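Local coordinates for type-iv like pilin ttha1222 (Thermus thermophilus, PDB 5G2F), which is a type IV pilin-like protein linked to natural competence, probably acting in DNA uptake, here as its soluble C-terminal part, at residues Q42-K45 with T46-A49. Sequence-based numbering, arbitrary orientation.
Sequences QRPK and TVTA
V47 N donates to P44 O at 3.0 Å, a fairly straight bond. It closes a type I beta turn from P44 to V47. Proline suits the first place because only its carbonyl is used there, so that the missing N-H costs nothing, while K45 and T46 take up the two corner positions with the backbone angles of a type I turn. A second, weak bond spans the same turn: R43 NH1 lies 2.7 Å from V47 O, but the angle at the hydrogen is just 121°. The oxygen sits at the edge of the guanidinium, near its plane. R43 runs extended through its first two torsions and bends at chi3 (48°), which brings NH1 to the carbonyl oxygen of V47; its NE bonds to L37 O, so the arginine links the loop at L37, by its firmer bond, with the start of strand 47-54.

The methylenes of R43 do the apolar work, CG lying 3.8 Å from V47 CB and CD 3.9 Å from V47 CG1. T46 CG2 packs against P44 CB at 4.0 Å. With OG1 placed anti to the backbone N (chi1 -173°), T46 bonds through that hydroxyl to D67 O, which gives a polar group a partner in a buried setting. The long chain of K45, by contrast, suits the exposed corner. P44 also rests on A6 and Y10 of helix 3-19, and V47 on L66. The arrangement is a beta turn leading into strand 47-54, outermost within this chain, of the antiparallel pilin sheet, followed at once by a classic beta bulge, where T48 and A49 both face S65.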
ATOM      1  N   GLN A  42      -3.262 -12.992  -5.548  1.00 46.87           N
ATOM      2  CA  GLN A  42      -2.190 -13.902  -5.200  1.00 47.46           C
ATOM      3  C   GLN A  42      -0.896 -13.442  -5.871  1.00 45.83           C
ATOM      4  O   GLN A  42      -0.858 -13.276  -7.067  1.00 47.41           O
ATOM      5  CB  GLN A  42      -2.564 -15.303  -5.667  1.00 52.95           C
ATOM      6  CG  GLN A  42      -1.461 -16.341  -5.499  1.00 58.98           C
ATOM      7  CD  GLN A  42      -1.145 -16.690  -4.051  1.00 66.34           C
ATOM      8  OE1 GLN A  42      -2.001 -16.584  -3.158  1.00 69.44           O
ATOM      9  NE2 GLN A  42       0.094 -17.116  -3.817  1.00 67.99           N
ATOM     10  N   ARG A  43       0.155 -13.232  -5.092  1.00 45.06           N
ATOM     11  CA  ARG A  43       1.459 -12.835  -5.623  1.00 43.23           C
ATOM     12  C   ARG A  43       2.372 -14.061  -5.734  1.00 45.52           C
ATOM     13  O   ARG A  43       2.644 -14.715  -4.730  1.00 46.32           O
ATOM     14  CB  ARG A  43       2.116 -11.768  -4.727  1.00 43.45           C
ATOM     15  CG  ARG A  43       3.509 -11.367  -5.206  1.00 46.39           C
ATOM     16  CD  ARG A  43       4.150 -10.210  -4.436  1.00 47.14           C
ATOM     17  NE  ARG A  43       4.074 -10.371  -2.988  1.00 52.28           N
ATOM     18  CZ  ARG A  43       4.896 -11.135  -2.281  1.00 53.48           C
ATOM     19  NH1 ARG A  43       5.851 -11.838  -2.865  1.00 54.68           N
ATOM     20  NH2 ARG A  43       4.734 -11.216  -0.972  1.00 57.94           N
ATOM     21  N   PRO A  44       2.836 -14.408  -6.943  1.00 46.14           N
ATOM     22  CA  PRO A  44       3.777 -15.547  -7.028  1.00 50.20           C
ATOM     23  C   PRO A  44       5.058 -15.282  -6.220  1.00 51.00           C
ATOM     24  O   PRO A  44       5.497 -14.145  -6.115  1.00 49.82           O
ATOM     25  CB  PRO A  44       4.091 -15.658  -8.534  1.00 51.51           C
ATOM     26  CG  PRO A  44       3.023 -14.873  -9.223  1.00 50.50           C
ATOM     27  CD  PRO A  44       2.546 -13.827  -8.264  1.00 47.97           C
ATOM     28  N   LYS A  45       5.666 -16.315  -5.651  1.00 53.66           N
ATOM     29  CA  LYS A  45       6.777 -16.090  -4.723  1.00 54.49           C
ATOM     30  C   LYS A  45       8.011 -15.581  -5.460  1.00 53.11           C
ATOM     31  O   LYS A  45       8.863 -14.943  -4.862  1.00 51.16           O
ATOM     32  CB  LYS A  45       7.064 -17.334  -3.863  1.00 61.05           C
ATOM     33  CG  LYS A  45       7.473 -18.559  -4.641  1.00 65.48           C
ATOM     34  CD  LYS A  45       7.750 -19.749  -3.709  1.00 69.83           C
ATOM     35  CE  LYS A  45       7.720 -21.057  -4.484  1.00 74.19           C
ATOM     36  NZ  LYS A  45       8.575 -20.968  -5.703  1.00 75.72           N
ATOM     37  N   THR A  46       8.076 -15.784  -6.774  1.00 52.67           N
ATOM     38  CA  THR A  46       9.148 -15.179  -7.575  1.00 53.52           C
ATOM     39  C   THR A  46       9.200 -13.644  -7.443  1.00 51.70           C
ATOM     40  O   THR A  46      10.274 -13.043  -7.558  1.00 52.04           O
ATOM     41  CB  THR A  46       9.095 -15.597  -9.079  1.00 54.61           C
ATOM     42  OG1 THR A  46      10.258 -15.106  -9.762  1.00 56.65           O
ATOM     43  CG2 THR A  46       7.864 -15.054  -9.794  1.00 52.41           C
ATOM     44  N   VAL A  47       8.055 -13.009  -7.213  1.00 49.30           N
ATOM     45  CA  VAL A  47       8.028 -11.557  -7.064  1.00 45.95           C
ATOM     46  C   VAL A  47       8.472 -11.167  -5.658  1.00 47.59           C
ATOM     47  O   VAL A  47       7.741 -11.358  -4.689  1.00 48.38           O
ATOM     48  CB  VAL A  47       6.649 -10.967  -7.346  1.00 44.86           C
ATOM     49  CG1 VAL A  47       6.699  -9.453  -7.234  1.00 41.74           C
ATOM     50  CG2 VAL A  47       6.172 -11.380  -8.741  1.00 43.69           C
ATOM     51  N   THR A  48       9.686 -10.629  -5.547  1.00 46.17           N
ATOM     52  CA  THR A  48      10.245 -10.291  -4.253  1.00 47.37           C
ATOM     53  C   THR A  48      10.185  -8.822  -3.929  1.00 46.19           C
ATOM     54  O   THR A  48      10.305  -8.445  -2.769  1.00 45.90           O
ATOM     55  CB  THR A  48      11.717 -10.761  -4.145  1.00 51.32           C
ATOM     56  OG1 THR A  48      12.511 -10.143  -5.164  1.00 51.39           O
ATOM     57  CG2 THR A  48      11.803 -12.255  -4.305  1.00 52.81           C
ATOM     58  N   ALA A  49       9.985  -7.976  -4.945  1.00 41.60           N
ATOM     59  CA  ALA A  49       9.831  -6.549  -4.727  1.00 40.28           C
ATOM     60  C   ALA A  49       8.863  -6.042  -5.816  1.00 38.50           C
ATOM     61  O   ALA A  49       8.814  -6.616  -6.907  1.00 38.63           O
ATOM     62  CB  ALA A  49      11.157  -5.818  -4.820  1.00 42.07           C
TER